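Local coordinates for protein arylesterase (Sulfolobus solfataricus, PDB 5L2P) that hydrolyses a broad range of aromatic esters, p-nitrophenyl fatty acid esters and organophosphate triesters such as paraoxon, as a serine esterase of the GDXG lipolytic family, at residues S192-Y198 / Y250-Q256; V246-D251 / V280-L284. Residue numbers count along the deposited sequence, not the author numbering.

Interaction 1: S192-Y198 / Y250-Q256; sequences SKSMNRY and YDPLRDQ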
loop_
_atom_site.group_PDB
_atom_site.type_symbol
_atom_site.label_atom_id
_atom_site.label_comp_id
_atom_site.label_asym_id
_atom_site.label_seq_id
_atom_site.Cartn_x
_atom_site.Cartn_y
_atom_site.Cartn_z
ATOM N N SER A 192 -10.926 -3.548 -1.044
ATOM C CA SER A 192 -9.770 -2.661 -0.989
ATOM C C SER A 192 -9.217 -2.441 0.413
ATOM O O SER A 192 -9.875 -2.661 1.399
ATOM C CB SER A 192 -10.086 -1.298 -1.601
ATOM O OG SER A 192 -10.731 -0.442 -0.668
ATOM N N LYS A 193 -7.962 -2.027 0.470
ATOM C CA LYS A 193 -7.305 -1.758 1.724
ATOM C C LYS A 193 -7.920 -0.537 2.436
ATOM O O LYS A 193 -8.131 -0.554 3.669
ATOM C CB LYS A 193 -5.820 -1.488 1.517
ATOM C CG LYS A 193 -5.057 -2.736 1.189
ATOM C CD LYS A 193 -4.803 -3.599 2.407
ATOM C CE LYS A 193 -4.347 -4.981 2.042
ATOM N NZ LYS A 193 -4.103 -5.711 3.315
ATOM N N SER A 194 -8.157 0.525 1.667
ATOM C CA SER A 194 -8.712 1.747 2.236
ATOM C C SER A 194 -10.064 1.454 2.918
ATOM O O SER A 194 -10.274 1.915 4.017
ATOM C CB SER A 194 -8.860 2.841 1.150
ATOM O OG SER A 194 -9.843 2.536 0.215
ATOM N N MET A 195 -10.915 0.657 2.278
ATOM C CA MET A 195 -12.216 0.331 2.791
ATOM C C MET A 195 -12.139 -0.414 4.127
ATOM O O MET A 195 -12.773 -0.011 5.125
ATOM C CB MET A 195 -13.026 -0.475 1.777
ATOM C CG MET A 195 -14.420 -0.893 2.289
ATOM S SD MET A 195 -15.537 0.481 2.714
ATOM C CE MET A 195 -15.799 1.209 1.099
ATOM N N ASN A 196 -11.300 -1.444 4.159
ATOM C CA ASN A 196 -11.218 -2.292 5.335
ATOM C C ASN A 196 -10.510 -1.624 6.508
ATOM O O ASN A 196 -10.817 -1.906 7.645
ATOM C CB ASN A 196 -10.548 -3.618 4.961
ATOM C CG ASN A 196 -11.470 -4.516 4.174
ATOM O OD1 ASN A 196 -12.353 -5.120 4.751
ATOM N ND2 ASN A 196 -11.322 -4.578 2.861
ATOM N N ARG A 197 -9.576 -0.735 6.220
ATOM C CA ARG A 197 -8.777 -0.095 7.247
ATOM C C ARG A 197 -9.403 1.147 7.800
ATOM O O ARG A 197 -9.249 1.441 8.993
ATOM C CB ARG A 197 -7.394 0.271 6.689
ATOM C CG ARG A 197 -6.463 -0.879 6.393
ATOM C CD ARG A 197 -5.119 -0.417 5.817
ATOM N NE ARG A 197 -4.190 -1.549 5.876
ATOM C CZ ARG A 197 -3.040 -1.643 5.235
ATOM N NH1 ARG A 197 -2.628 -0.693 4.436
ATOM N NH2 ARG A 197 -2.309 -2.715 5.420
ATOM N N TYR A 198 -10.099 1.906 6.969
ATOM C CA TYR A 198 -10.621 3.210 7.428
ATOM C C TYR A 198 -12.138 3.277 7.391
ATOM O O TYR A 198 -12.702 4.364 7.268
ATOM C CB TYR A 198 -10.055 4.327 6.579
ATOM C CG TYR A 198 -8.583 4.192 6.299
ATOM C CD1 TYR A 198 -7.663 4.057 7.334
ATOM C CD2 TYR A 198 -8.113 4.205 5.008
ATOM C CE1 TYR A 198 -6.309 3.907 7.080
ATOM C CE2 TYR A 198 -6.768 4.063 4.744
ATOM C CZ TYR A 198 -5.870 3.905 5.779
ATOM O OH TYR A 198 -4.507 3.805 5.555
ATOM N N TYR A 250 -6.968 8.785 4.118
ATOM C CA TYR A 250 -7.606 7.979 5.188
ATOM C C TYR A 250 -9.131 7.999 5.061
ATOM O O TYR A 250 -9.859 8.225 6.016
ATOM C CB TYR A 250 -7.123 8.481 6.547
ATOM C CG TYR A 250 -5.646 8.241 6.697
ATOM C CD1 TYR A 250 -5.132 6.948 6.813
ATOM C CD2 TYR A 250 -4.762 9.297 6.651
ATOM C CE1 TYR A 250 -3.774 6.735 6.904
ATOM C CE2 TYR A 250 -3.402 9.086 6.765
ATOM C CZ TYR A 250 -2.922 7.799 6.892
ATOM O OH TYR A 250 -1.588 7.546 6.984
ATOM N N ASP A 251 -9.575 7.755 3.834
ATOM C CA ASP A 251 -10.945 7.710 3.429
ATOM C C ASP A 251 -11.207 6.293 2.971
ATOM O O ASP A 251 -10.433 5.743 2.196
ATOM C CB ASP A 251 -11.121 8.678 2.273
ATOM C CG ASP A 251 -12.574 8.790 1.773
ATOM O OD1 ASP A 251 -13.418 7.906 2.064
ATOM O OD2 ASP A 251 -12.835 9.798 1.064
ATOM N N PRO A 252 -12.288 5.678 3.453
ATOM C CA PRO A 252 -12.554 4.310 2.982
ATOM C C PRO A 252 -12.831 4.223 1.476
ATOM O O PRO A 252 -12.634 3.190 0.886
ATOM C CB PRO A 252 -13.765 3.867 3.826
ATOM C CG PRO A 252 -14.379 5.132 4.303
ATOM C CD PRO A 252 -13.234 6.083 4.488
ATOM N N LEU A 253 -13.276 5.298 0.869
ATOM C CA LEU A 253 -13.646 5.325 -0.536
ATOM C C LEU A 253 -12.449 5.678 -1.408
ATOM O O LEU A 253 -12.618 5.835 -2.634
ATOM C CB LEU A 253 -14.768 6.377 -0.792
ATOM C CG LEU A 253 -16.050 6.289 0.023
ATOM C CD1 LEU A 253 -16.988 7.432 -0.359
ATOM C CD2 LEU A 253 -16.742 4.947 -0.167
ATOM N N ARG A 254 -11.270 5.849 -0.795
ATOM C CA ARG A 254 -10.065 6.245 -1.537
ATOM C C ARG A 254 -9.771 5.359 -2.730
ATOM O O ARG A 254 -9.576 5.844 -3.832
ATOM C CB ARG A 254 -8.864 6.258 -0.605
ATOM C CG ARG A 254 -7.532 6.708 -1.213
ATOM C CD ARG A 254 -6.357 6.366 -0.286
ATOM N NE ARG A 254 -6.089 4.930 -0.286
ATOM C CZ ARG A 254 -5.372 4.285 0.610
ATOM N NH1 ARG A 254 -4.835 4.926 1.626
ATOM N NH2 ARG A 254 -5.188 2.971 0.473
ATOM N N ASP A 255 -9.730 4.050 -2.513
ATOM C CA ASP A 255 -9.253 3.128 -3.569
ATOM C C ASP A 255 -10.213 3.011 -4.746
ATOM O O ASP A 255 -9.766 2.967 -5.905
ATOM C CB ASP A 255 -8.897 1.759 -2.983
ATOM C CG ASP A 255 -7.607 1.823 -2.100
ATOM O OD1 ASP A 255 -6.817 2.779 -2.289
ATOM O OD2 ASP A 255 -7.401 0.956 -1.227
ATOM N N GLN A 256 -11.521 3.014 -4.503
ATOM C CA GLN A 256 -12.515 3.002 -5.594
ATOM C C GLN A 256 -12.465 4.261 -6.440
ATOM O O GLN A 256 -12.609 4.182 -7.666
ATOM C CB GLN A 256 -13.956 2.775 -5.087
ATOM C CG GLN A 256 -14.553 3.868 -4.246
ATOM C CD GLN A 256 -15.834 3.410 -3.560
ATOM O OE1 GLN A 256 -16.962 3.663 -4.031
ATOM N NE2 GLN A 256 -15.671 2.726 -2.443
#
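Y198, P252 and S194 bury the largest areas where helix 193-197 lies against the turn that starts helix 254-266. Y198, just past its helix, lays its ring beneath Y250: the edge of the Y250 ring meets the face of Y198 in an offset edge-to-face pair, centroids 5.0 Å apart, planes at 84° and Y198 CE1 3.3 Å from Y250 CD1. Y250 CA sits over the same ring as a CH-pi donor, 4.0 Å from its centroid. A flat side chain suits this place, offering a face to one neighbour and an edge to others.

P252 is the second residue of a type I turn, D251 to R254, where its fixed phi fits. The ring packs on the end of the helix, with P252 CD 3.3 Å from Y198 O and P252 CB 4.0 Å from M195 SD, while P252 CA makes a CA-H...O contact of 3.5 Å with S194 O. S194, small enough to enter the turn, donates from S194 OG to P252 O at 2.9 Å and accepts there from D255 N at 3.1 Å. D255 OD2 takes the hydrogen bond of S194 N at 3.0 Å, and D255 OD1 forms a salt bridge with R254 NE, also 3.0 Å.

Each helix start thus has an amide satisfied by a side chain of the other, besides the capping bonds from M195 N to S192 OG, which is also hydrogen-bonded to D189, and from L253 N to D251 OD1. The reciprocal bonding ties the turn that begins at D251, the inferred catalytic acid, to helix 193-197.

Interaction 2: V246-D251 / V280-L284; sequences VTAEYD and VHAFL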
loop_
_atom_site.group_PDB
_atom_site.type_symbol
_atom_site.label_atom_id
_atom_site.label_comp_id
_atom_site.label_asym_id
_atom_site.label_seq_id
_atom_site.Cartn_x
_atom_site.Cartn_y
_atom_site.Cartn_z
ATOM N N VAL A 246 -10.437 13.517 -7.159
ATOM C CA VAL A 246 -9.693 13.852 -5.961
ATOM C C VAL A 246 -10.063 12.853 -4.877
ATOM O O VAL A 246 -11.237 12.550 -4.703
ATOM C CB VAL A 246 -9.997 15.274 -5.493
ATOM C CG1 VAL A 246 -9.140 15.659 -4.275
ATOM C CG2 VAL A 246 -9.735 16.239 -6.616
ATOM N N THR A 247 -9.053 12.291 -4.208
ATOM C CA THR A 247 -9.264 11.361 -3.144
ATOM C C THR A 247 -8.550 11.838 -1.864
ATOM O O THR A 247 -7.703 12.743 -1.903
ATOM C CB THR A 247 -8.789 9.950 -3.515
ATOM O OG1 THR A 247 -7.403 9.948 -3.882
ATOM C CG2 THR A 247 -9.629 9.374 -4.636
ATOM N N ALA A 248 -8.886 11.199 -0.739
ATOM C CA ALA A 248 -8.210 11.426 0.505
ATOM C C ALA A 248 -7.567 10.133 1.024
ATOM O O ALA A 248 -8.149 9.051 0.916
ATOM C CB ALA A 248 -9.199 11.951 1.529
ATOM N N GLU A 249 -6.403 10.256 1.662
ATOM C CA GLU A 249 -5.637 9.090 2.106
ATOM C C GLU A 249 -6.342 8.195 3.117
ATOM O O GLU A 249 -6.314 6.952 3.001
ATOM C CB GLU A 249 -4.274 9.547 2.648
ATOM C CG GLU A 249 -3.339 8.454 3.103
ATOM C CD GLU A 249 -2.050 9.005 3.637
ATOM O OE1 GLU A 249 -2.011 10.252 3.829
ATOM O OE2 GLU A 249 -1.066 8.206 3.843
ATOM N N TYR A 250 -6.968 8.785 4.118
ATOM C CA TYR A 250 -7.606 7.979 5.188
ATOM C C TYR A 250 -9.131 7.999 5.061
ATOM O O TYR A 250 -9.859 8.225 6.016
ATOM C CB TYR A 250 -7.123 8.481 6.547
ATOM C CG TYR A 250 -5.646 8.241 6.697
ATOM C CD1 TYR A 250 -5.132 6.948 6.813
ATOM C CD2 TYR A 250 -4.762 9.297 6.651
ATOM C CE1 TYR A 250 -3.774 6.735 6.904
ATOM C CE2 TYR A 250 -3.402 9.086 6.765
ATOM C CZ TYR A 250 -2.922 7.799 6.892
ATOM O OH TYR A 250 -1.588 7.546 6.984
ATOM N N ASP A 251 -9.575 7.755 3.834
ATOM C CA ASP A 251 -10.945 7.710 3.429
ATOM C C ASP A 251 -11.207 6.293 2.971
ATOM O O ASP A 251 -10.433 5.743 2.196
ATOM C CB ASP A 251 -11.121 8.678 2.273
ATOM C CG ASP A 251 -12.574 8.790 1.773
ATOM O OD1 ASP A 251 -13.418 7.906 2.064
ATOM O OD2 ASP A 251 -12.835 9.798 1.064
ATOM N N VAL A 280 -9.073 12.907 6.017
ATOM C CA VAL A 280 -10.140 11.935 6.016
ATOM C C VAL A 280 -11.140 12.335 4.951
ATOM O O VAL A 280 -10.935 13.288 4.227
ATOM C CB VAL A 280 -10.785 11.790 7.418
ATOM C CG1 VAL A 280 -9.731 11.330 8.425
ATOM C CG2 VAL A 280 -11.502 13.068 7.852
ATOM N N HIS A 281 -12.204 11.571 4.836
ATOM C CA HIS A 281 -13.215 11.806 3.819
ATOM C C HIS A 281 -13.727 13.243 3.826
ATOM O O HIS A 281 -14.091 13.791 4.869
ATOM C CB HIS A 281 -14.364 10.840 4.038
ATOM C CG HIS A 281 -15.508 11.032 3.102
ATOM N ND1 HIS A 281 -15.473 10.642 1.781
ATOM C CD2 HIS A 281 -16.732 11.569 3.302
ATOM C CE1 HIS A 281 -16.628 10.923 1.209
ATOM N NE2 HIS A 281 -17.407 11.500 2.107
ATOM N N ALA A 282 -13.728 13.840 2.641
ATOM C CA ALA A 282 -14.245 15.219 2.432
ATOM C C ALA A 282 -13.437 16.320 3.146
ATOM O O ALA A 282 -13.856 17.434 3.196
ATOM C CB ALA A 282 -15.709 15.272 2.778
ATOM N N PHE A 283 -12.262 15.982 3.654
ATOM C CA PHE A 283 -11.361 16.933 4.303
ATOM C C PHE A 283 -11.968 17.545 5.562
ATOM O O PHE A 283 -11.657 18.650 5.943
ATOM C CB PHE A 283 -10.870 17.988 3.303
ATOM C CG PHE A 283 -10.603 17.421 1.922
ATOM C CD1 PHE A 283 -9.624 16.474 1.710
ATOM C CD2 PHE A 283 -11.386 17.797 0.838
ATOM C CE1 PHE A 283 -9.399 15.925 0.455
ATOM C CE2 PHE A 283 -11.177 17.249 -0.420
ATOM C CZ PHE A 283 -10.177 16.308 -0.609
ATOM N N LEU A 284 -12.811 16.767 6.235
ATOM C CA LEU A 284 -13.450 17.183 7.464
ATOM C C LEU A 284 -12.459 17.367 8.590
ATOM O O LEU A 284 -11.528 16.573 8.752
ATOM C CB LEU A 284 -14.530 16.175 7.838
ATOM C CG LEU A 284 -15.766 16.455 6.968
ATOM C CD1 LEU A 284 -16.527 15.173 6.641
ATOM C CD2 LEU A 284 -16.694 17.513 7.600
#
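F283 slides its ring under the end of strand 242-248, meeting V246 and A248, whose side chains both point toward it. V246 CG1 lies 3.9 Å from F283 CZ, near the plane of the ring, and A248 CB is 4.1 Å from F283 CE1. Alanine suits its position because the opposing backbone comes close: A248 CB is 3.5 Å from V280 O. That same carbonyl accepts a hydrogen bond from F283 N at 3.1 Å, so the loop curls back on itself and brings the phenyl ring to the strand. Further along, Y250 CB and V280 CG1 touch at 4.3 Å, with V280 also resting on V7 of helix 5-17.

This is the catalytic end of an alpha/beta hydrolase fold, in which the acid follows strand 242-248 of the central sheet and the histidine lies on a loop beyond the last sheet strand, 271-276. D251, H281 and S156 are the inferred Asp, His and nucleophilic Ser of the triad. H281 ND1 donates to D251 OD2 at 2.9 Å, with an N-H...O angle of 155° and the carboxylate oxygen near the plane of the imidazole. A carboxylate here can orient the ring and stabilise positive charge on it, while the other nitrogen, H281 NE2, is hydrogen-bonded to S156 OG. D251 OD1 accepts from L253 N, two residues on in the turn.

In the fold
Both contacts are buried and share Y250 and D251, just past the corner that follows strand 242-248. The centre of interaction 2 is about 13 Å from the centre of the chain, against about 18 Å for interaction 1, and the contact joins the strand end to the histidine loop through apolar packing and one hydrogen bond between the inferred catalytic aspartate and histidine. Interaction 1 buries more surface, 529 against 300 Å², and is richer in polar bonds and aromatic packing. The two touch where R254 NH1 lies 2.9 Å from E249 O. Both reach the second subunit: R197 forms a salt bridge with E249 of that subunit, and E249 does so with its R197.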